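Long-range contacts in enoyl-CoA hydratase carB homologue (Streptomyces cattleya, PDB 5O34), which probably acts as a crotonase-family enzyme, named as an enoyl-CoA hydratase homologue, in the biosynthesis of the antibiotic thienamycin: residues L131-A136 against P258-L263; I157-D162 against F188-A193. One frame throughout, in Å; residues are numbered along the deposited sequence.

Interaction 1 of 2, residues L131-A136 against P258-L263; sequences LYTTVA and PFVAGL
Leu263 reaches across to the turn that holds Tyr132 and Thr133, and Phe259 and Val260 close on Ala136. The two helical segments run antiparallel, with an angle of 174° between them and axes 9.3 Å apart. This is antiparallel helix-helix packing between helix 120-137 and the long C-terminal helix 252-273 of a crotonase-like domain.

The contact is apolar, with no hydrogen bond from one segment to the other. Leu263 uses both branches. Its CD1 lies 3.6 Å from Tyr132 O, a carbonyl that already accepts the backbone N-H of Ala136. The same methyl touches Tyr132 CB at 3.9 Å, and CD2 comes up to that carbon too. The side chains of Thr133 and Leu263 lie alongside each other and point opposite ways, with Thr133 CG2 3.9 Å from Leu263 CB.

Ala136 has a small side chain pointing at the other helix. Phe259 and Val260 meet it most closely, with Leu263 CD1 a little farther off. Phe259 presents its ring edge: CD2 is 3.8 Å from Ala136 CB, which lies in the ring plane. Val260 CG2 is also 3.8 Å from Ala136 CB, and it lies against the carbonyl group of Ala136 as well.

Polar groups find partners outside the two segments. Thr133 OG1 sits between its own backbone N and carbonyl carbon (chi1 53°) and hydrogen-bonds to Thr129 O, one turn back; the CG2 methyl is the branch that meets Val260 and Leu263. Ala136 O accepts a hydrogen bond from Asn256 ND2, a second link between the helices, and Arg196 of a second subunit makes a cation-pi contact with Phe259. The contact is largely buried: helix 184-194 packs on Tyr132, Phe259 and Leu263, and helix 152-158 also touches Tyr132.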
ATOM      1  N   LEU A 131      -2.355 -23.700  -0.206  1.00 45.45           N
ATOM      2  CA  LEU A 131      -3.554 -23.192   0.456  1.00 45.19           C
ATOM      3  C   LEU A 131      -3.709 -21.687   0.211  1.00 48.45           C
ATOM      4  O   LEU A 131      -4.769 -21.270  -0.260  1.00 47.68           O
ATOM      5  CB  LEU A 131      -3.584 -23.531   1.966  1.00 45.21           C
ATOM      6  CG  LEU A 131      -4.725 -22.898   2.806  1.00 49.63           C
ATOM      7  CD1 LEU A 131      -6.096 -23.285   2.289  1.00 49.41           C
ATOM      8  CD2 LEU A 131      -4.594 -23.256   4.267  1.00 51.21           C
ATOM      9  N   TYR A 132      -2.649 -20.881   0.474  1.00 44.13           N
ATOM     10  CA  TYR A 132      -2.718 -19.426   0.266  1.00 43.84           C
ATOM     11  C   TYR A 132      -2.981 -19.061  -1.193  1.00 49.29           C
ATOM     12  O   TYR A 132      -3.792 -18.168  -1.455  1.00 48.41           O
ATOM     13  CB  TYR A 132      -1.470 -18.701   0.795  1.00 44.17           C
ATOM     14  CG  TYR A 132      -1.158 -18.916   2.262  1.00 44.02           C
ATOM     15  CD1 TYR A 132      -2.165 -19.241   3.176  1.00 46.16           C
ATOM     16  CD2 TYR A 132       0.125 -18.714   2.755  1.00 43.69           C
ATOM     17  CE1 TYR A 132      -1.885 -19.413   4.533  1.00 44.33           C
ATOM     18  CE2 TYR A 132       0.407 -18.851   4.113  1.00 44.10           C
ATOM     19  CZ  TYR A 132      -0.597 -19.222   4.993  1.00 48.62           C
ATOM     20  OH  TYR A 132      -0.307 -19.425   6.315  1.00 51.72           O
ATOM     21  N   THR A 133      -2.335 -19.778  -2.142  1.00 46.89           N
ATOM     22  CA  THR A 133      -2.524 -19.518  -3.572  1.00 46.77           C
ATOM     23  C   THR A 133      -3.923 -19.872  -4.046  1.00 52.99           C
ATOM     24  O   THR A 133      -4.468 -19.107  -4.843  1.00 53.44           O
ATOM     25  CB  THR A 133      -1.438 -20.159  -4.464  1.00 49.76           C
ATOM     26  OG1 THR A 133      -1.308 -21.555  -4.179  1.00 50.97           O
ATOM     27  CG2 THR A 133      -0.083 -19.455  -4.340  1.00 43.20           C
ATOM     28  N   THR A 134      -4.530 -20.983  -3.549  1.00 50.75           N
ATOM     29  CA  THR A 134      -5.876 -21.389  -3.992  1.00 50.67           C
ATOM     30  C   THR A 134      -6.948 -20.413  -3.438  1.00 53.74           C
ATOM     31  O   THR A 134      -7.735 -19.888  -4.230  1.00 54.12           O
ATOM     32  CB  THR A 134      -6.165 -22.897  -3.738  1.00 64.28           C
ATOM     33  OG1 THR A 134      -7.343 -23.281  -4.446  1.00 68.23           O
ATOM     34  CG2 THR A 134      -6.367 -23.236  -2.276  1.00 66.93           C
ATOM     35  N   VAL A 135      -6.929 -20.113  -2.117  1.00 49.48           N
ATOM     36  CA  VAL A 135      -7.871 -19.180  -1.475  1.00 49.16           C
ATOM     37  C   VAL A 135      -7.905 -17.833  -2.234  1.00 53.60           C
ATOM     38  O   VAL A 135      -8.985 -17.286  -2.453  1.00 53.62           O
ATOM     39  CB  VAL A 135      -7.575 -18.997   0.042  1.00 52.73           C
ATOM     40  CG1 VAL A 135      -8.459 -17.913   0.668  1.00 52.36           C
ATOM     41  CG2 VAL A 135      -7.747 -20.313   0.795  1.00 52.29           C
ATOM     42  N   ALA A 136      -6.728 -17.344  -2.672  1.00 49.21           N
ATOM     43  CA  ALA A 136      -6.565 -16.095  -3.417  1.00 48.57           C
ATOM     44  C   ALA A 136      -6.797 -16.230  -4.933  1.00 52.48           C
ATOM     45  O   ALA A 136      -7.161 -15.238  -5.572  1.00 50.71           O
ATOM     46  CB  ALA A 136      -5.185 -15.514  -3.152  1.00 49.16           C
ATOM     47  N   PRO A 258      -1.540 -10.399  -9.187  1.00 48.29           N
ATOM     48  CA  PRO A 258      -0.245  -9.974  -8.606  1.00 47.88           C
ATOM     49  C   PRO A 258       0.010 -10.540  -7.193  1.00 52.80           C
ATOM     50  O   PRO A 258       1.143 -10.945  -6.891  1.00 52.62           O
ATOM     51  CB  PRO A 258      -0.349  -8.443  -8.590  1.00 49.24           C
ATOM     52  CG  PRO A 258      -1.395  -8.115  -9.618  1.00 53.33           C
ATOM     53  CD  PRO A 258      -2.382  -9.223  -9.521  1.00 49.22           C
ATOM     54  N   PHE A 259      -1.054 -10.618  -6.348  1.00 48.37           N
ATOM     55  CA  PHE A 259      -1.001 -11.162  -4.984  1.00 48.05           C
ATOM     56  C   PHE A 259      -0.668 -12.662  -5.000  1.00 49.71           C
ATOM     57  O   PHE A 259       0.168 -13.124  -4.211  1.00 48.87           O
ATOM     58  CB  PHE A 259      -2.318 -10.868  -4.233  1.00 50.76           C
ATOM     59  CG  PHE A 259      -2.361 -11.340  -2.800  1.00 53.65           C
ATOM     60  CD1 PHE A 259      -1.774 -10.593  -1.784  1.00 58.07           C
ATOM     61  CD2 PHE A 259      -3.008 -12.523  -2.460  1.00 56.98           C
ATOM     62  CE1 PHE A 259      -1.807 -11.035  -0.459  1.00 59.99           C
ATOM     63  CE2 PHE A 259      -3.046 -12.963  -1.131  1.00 61.04           C
ATOM     64  CZ  PHE A 259      -2.442 -12.219  -0.138  1.00 59.64           C
ATOM     65  N   VAL A 260      -1.285 -13.407  -5.935  1.00 45.72           N
ATOM     66  CA  VAL A 260      -1.033 -14.844  -6.125  1.00 45.80           C
ATOM     67  C   VAL A 260       0.435 -15.061  -6.577  1.00 50.26           C
ATOM     68  O   VAL A 260       1.109 -15.952  -6.049  1.00 50.29           O
ATOM     69  CB  VAL A 260      -2.058 -15.486  -7.108  1.00 49.22           C
ATOM     70  CG1 VAL A 260      -1.696 -16.934  -7.438  1.00 48.24           C
ATOM     71  CG2 VAL A 260      -3.487 -15.397  -6.562  1.00 48.96           C
ATOM     72  N   ALA A 261       0.926 -14.218  -7.515  1.00 46.49           N
ATOM     73  CA  ALA A 261       2.305 -14.278  -8.029  1.00 46.49           C
ATOM     74  C   ALA A 261       3.317 -14.017  -6.900  1.00 50.39           C
ATOM     75  O   ALA A 261       4.369 -14.662  -6.849  1.00 49.58           O
ATOM     76  CB  ALA A 261       2.493 -13.260  -9.146  1.00 46.96           C
ATOM     77  N   GLY A 262       2.956 -13.103  -5.997  1.00 46.34           N
ATOM     78  CA  GLY A 262       3.752 -12.742  -4.838  1.00 46.00           C
ATOM     79  C   GLY A 262       3.944 -13.908  -3.894  1.00 51.15           C
ATOM     80  O   GLY A 262       5.065 -14.155  -3.447  1.00 51.34           O
ATOM     81  N   LEU A 263       2.840 -14.643  -3.610  1.00 47.43           N
ATOM     82  CA  LEU A 263       2.812 -15.833  -2.756  1.00 46.06           C
ATOM     83  C   LEU A 263       3.647 -16.958  -3.358  1.00 50.97           C
ATOM     84  O   LEU A 263       4.331 -17.664  -2.609  1.00 51.34           O
ATOM     85  CB  LEU A 263       1.364 -16.325  -2.538  1.00 45.54           C
ATOM     86  CG  LEU A 263       0.418 -15.474  -1.660  1.00 48.60           C
ATOM     87  CD1 LEU A 263      -1.011 -15.889  -1.876  1.00 47.51           C
ATOM     88  CD2 LEU A 263       0.773 -15.580  -0.185  1.00 49.59           C
TER

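Interaction 2 of 2, residues I157-D162 against F188-A193; sequences ISLCCD and FMLEAA
Leu159 fills the tight part of this contact and meets three residues of helix 184-194. Its CD1 methyl lies against two of them, 3.8 Å from Met189 CB and 3.8 Å from Leu190 CD2. Its CD2 methyl turns to Ala193 CB, also at 3.8 Å. The forked end of one leucine therefore bridges a full helical turn, from Met189 to Ala193. The side chain lies aslant to those of Met189 and Leu190. Leu190 starts out away from the contact, and its CD2 end comes back to it.

A second touch joins two sulphurs. Cys160 SG is 3.9 Å from Met189 SD, as a packing contact. The bend at the last torsion of Met189 (chi3 -84°) turns CE, which meets the ring of Tyr132 on helix 120-137. Tyr132 packs on Cys160 as well.

Residues 158-161 form a type I beta turn, closed by a 3.0 Å bond from Cys161 N to Ser158 O. The turn leads from helix 152-158 towards strand 163-167. In the crotonase fold the helix equivalent to 152-158 lies beside the acyl-CoA site, and its N-terminal end commonly supplies an oxyanion-hole N-H. The contact here is with the residues that follow its C-terminal end.

The packing is looser past Leu159. Ala192 CB points at the turn, but comes no nearer than 6.4 Å. Ala192 and Glu191 are partly exposed, in contrast to the buried Leu159, Cys160, Met189 and Leu190. Ala193 is partly exposed yet in contact. Neighbouring subunits approach this end of the helix: Ala193 O hydrogen-bonds to Thr197 OG1 of a second subunit, and Glu191 packs on Val255 of a third. Helix 196-205 covers Leu190 through Met199, Met202 and Leu203.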
ATOM      1  N   ILE A 157      -4.325 -17.000   6.601  1.00 45.83           N
ATOM      2  CA  ILE A 157      -5.463 -17.523   5.818  1.00 46.11           C
ATOM      3  C   ILE A 157      -6.475 -16.398   5.586  1.00 48.03           C
ATOM      4  O   ILE A 157      -6.919 -16.203   4.452  1.00 48.28           O
ATOM      5  CB  ILE A 157      -6.105 -18.779   6.493  1.00 50.25           C
ATOM      6  CG1 ILE A 157      -5.095 -19.959   6.520  1.00 51.60           C
ATOM      7  CG2 ILE A 157      -7.418 -19.204   5.784  1.00 50.80           C
ATOM      8  CD1 ILE A 157      -5.367 -21.063   7.576  1.00 59.45           C
ATOM      9  N   SER A 158      -6.801 -15.632   6.648  1.00 44.03           N
ATOM     10  CA  SER A 158      -7.749 -14.512   6.571  1.00 43.58           C
ATOM     11  C   SER A 158      -7.261 -13.434   5.593  1.00 47.13           C
ATOM     12  O   SER A 158      -8.065 -12.902   4.818  1.00 46.41           O
ATOM     13  CB  SER A 158      -8.038 -13.938   7.959  1.00 45.41           C
ATOM     14  OG  SER A 158      -7.102 -12.955   8.375  1.00 50.27           O
ATOM     15  N   LEU A 159      -5.931 -13.185   5.566  1.00 43.83           N
ATOM     16  CA  LEU A 159      -5.306 -12.210   4.650  1.00 43.49           C
ATOM     17  C   LEU A 159      -5.352 -12.626   3.146  1.00 48.67           C
ATOM     18  O   LEU A 159      -4.970 -11.833   2.284  1.00 48.18           O
ATOM     19  CB  LEU A 159      -3.874 -11.865   5.088  1.00 42.94           C
ATOM     20  CG  LEU A 159      -3.707 -11.219   6.474  1.00 46.69           C
ATOM     21  CD1 LEU A 159      -2.264 -11.223   6.901  1.00 46.26           C
ATOM     22  CD2 LEU A 159      -4.288  -9.807   6.534  1.00 48.45           C
ATOM     23  N   CYS A 160      -5.880 -13.825   2.835  1.00 46.34           N
ATOM     24  CA  CYS A 160      -6.054 -14.307   1.457  1.00 46.85           C
ATOM     25  C   CYS A 160      -7.494 -14.072   0.980  1.00 51.79           C
ATOM     26  O   CYS A 160      -7.765 -14.116  -0.232  1.00 50.97           O
ATOM     27  CB  CYS A 160      -5.674 -15.779   1.338  1.00 47.34           C
ATOM     28  SG  CYS A 160      -3.954 -16.142   1.737  1.00 51.24           S
ATOM     29  N   CYS A 161      -8.411 -13.821   1.948  1.00 49.03           N
ATOM     30  CA  CYS A 161      -9.840 -13.563   1.723  1.00 49.64           C
ATOM     31  C   CYS A 161     -10.090 -12.109   1.298  1.00 52.02           C
ATOM     32  O   CYS A 161      -9.317 -11.216   1.649  1.00 51.69           O
ATOM     33  CB  CYS A 161     -10.666 -13.938   2.954  1.00 50.67           C
ATOM     34  SG  CYS A 161     -10.396 -15.633   3.543  1.00 54.96           S
ATOM     35  N   ASP A 162     -11.180 -11.879   0.553  1.00 47.95           N
ATOM     36  CA  ASP A 162     -11.574 -10.570   0.032  1.00 47.44           C
ATOM     37  C   ASP A 162     -12.208  -9.638   1.054  1.00 50.69           C
ATOM     38  O   ASP A 162     -12.314  -8.447   0.772  1.00 50.84           O
ATOM     39  CB  ASP A 162     -12.542 -10.740  -1.142  1.00 49.84           C
ATOM     40  CG  ASP A 162     -12.045 -11.722  -2.166  1.00 63.43           C
ATOM     41  OD1 ASP A 162     -11.299 -11.298  -3.078  1.00 65.08           O
ATOM     42  OD2 ASP A 162     -12.319 -12.929  -2.004  1.00 66.44           O
ATOM     43  N   PHE A 188       4.943 -10.565   3.740  1.00 48.45           N
ATOM     44  CA  PHE A 188       4.337 -10.294   2.432  1.00 47.60           C
ATOM     45  C   PHE A 188       2.834  -9.963   2.516  1.00 53.48           C
ATOM     46  O   PHE A 188       2.389  -8.959   1.947  1.00 54.07           O
ATOM     47  CB  PHE A 188       4.580 -11.454   1.450  1.00 48.82           C
ATOM     48  CG  PHE A 188       3.911 -11.212   0.119  1.00 50.00           C
ATOM     49  CD1 PHE A 188       4.495 -10.379  -0.829  1.00 52.32           C
ATOM     50  CD2 PHE A 188       2.665 -11.762  -0.162  1.00 51.19           C
ATOM     51  CE1 PHE A 188       3.848 -10.102  -2.030  1.00 52.45           C
ATOM     52  CE2 PHE A 188       2.022 -11.486  -1.366  1.00 53.50           C
ATOM     53  CZ  PHE A 188       2.611 -10.643  -2.283  1.00 51.41           C
ATOM     54  N   MET A 189       2.060 -10.815   3.205  1.00 50.86           N
ATOM     55  CA  MET A 189       0.607 -10.696   3.321  1.00 51.30           C
ATOM     56  C   MET A 189       0.139  -9.457   4.089  1.00 54.05           C
ATOM     57  O   MET A 189      -0.870  -8.859   3.700  1.00 53.65           O
ATOM     58  CB  MET A 189      -0.002 -11.979   3.910  1.00 54.25           C
ATOM     59  CG  MET A 189      -0.311 -13.031   2.851  1.00 58.98           C
ATOM     60  SD  MET A 189      -0.808 -14.669   3.472  1.00 63.83           S
ATOM     61  CE  MET A 189       0.697 -15.326   3.725  1.00 60.53           C
ATOM     62  N   LEU A 190       0.857  -9.065   5.162  1.00 49.44           N
ATOM     63  CA  LEU A 190       0.490  -7.886   5.956  1.00 48.53           C
ATOM     64  C   LEU A 190       0.759  -6.588   5.191  1.00 52.11           C
ATOM     65  O   LEU A 190       0.058  -5.586   5.383  1.00 50.37           O
ATOM     66  CB  LEU A 190       1.245  -7.861   7.285  1.00 48.12           C
ATOM     67  CG  LEU A 190       0.810  -8.794   8.409  1.00 51.28           C
ATOM     68  CD1 LEU A 190       1.756  -8.643   9.574  1.00 50.59           C
ATOM     69  CD2 LEU A 190      -0.600  -8.478   8.879  1.00 52.41           C
ATOM     70  N   GLU A 191       1.790  -6.611   4.334  1.00 50.48           N
ATOM     71  CA  GLU A 191       2.170  -5.480   3.494  1.00 50.82           C
ATOM     72  C   GLU A 191       1.051  -5.229   2.485  1.00 53.12           C
ATOM     73  O   GLU A 191       0.574  -4.101   2.382  1.00 53.10           O
ATOM     74  CB  GLU A 191       3.503  -5.757   2.795  1.00 52.48           C
ATOM     75  CG  GLU A 191       4.000  -4.593   1.955  1.00 65.46           C
ATOM     76  CD  GLU A 191       5.507  -4.452   1.855  1.00 94.56           C
ATOM     77  OE1 GLU A 191       5.966  -3.316   1.605  1.00102.13           O
ATOM     78  OE2 GLU A 191       6.229  -5.463   2.024  1.00 91.37           O
ATOM     79  N   ALA A 192       0.585  -6.296   1.815  1.00 48.57           N
ATOM     80  CA  ALA A 192      -0.488  -6.255   0.819  1.00 47.77           C
ATOM     81  C   ALA A 192      -1.823  -5.749   1.363  1.00 53.80           C
ATOM     82  O   ALA A 192      -2.473  -4.942   0.699  1.00 55.53           O
ATOM     83  CB  ALA A 192      -0.649  -7.618   0.173  1.00 48.04           C
ATOM     84  N   ALA A 193      -2.190  -6.143   2.591  1.00 50.45           N
ATOM     85  CA  ALA A 193      -3.463  -5.764   3.214  1.00 50.10           C
ATOM     86  C   ALA A 193      -3.466  -4.445   3.982  1.00 54.20           C
ATOM     87  O   ALA A 193      -4.422  -3.666   3.864  1.00 54.96           O
ATOM     88  CB  ALA A 193      -3.940  -6.882   4.124  1.00 50.79           C
TER

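In the fold
Interactions 1 and 2 form one continuous core, with centres about 9 Å apart. Tyr132 CE2 is 3.6 Å from Met189 CE, and Val135 CG1 is 3.6 Å from Cys160 CB. Phe259 CZ lies 3.5 Å from Leu159 O. Gly262 CA, on the same helix as Phe259, is 3.5 Å from Phe188 CZ. Both segments of interaction 2 lie in the chain between those of interaction 1. The turn after helix 152-158 and helix 184-194 pack against helices 120-137 and 252-273. Any link from these contacts to the acyl-CoA pocket would probably run through helix 152-158.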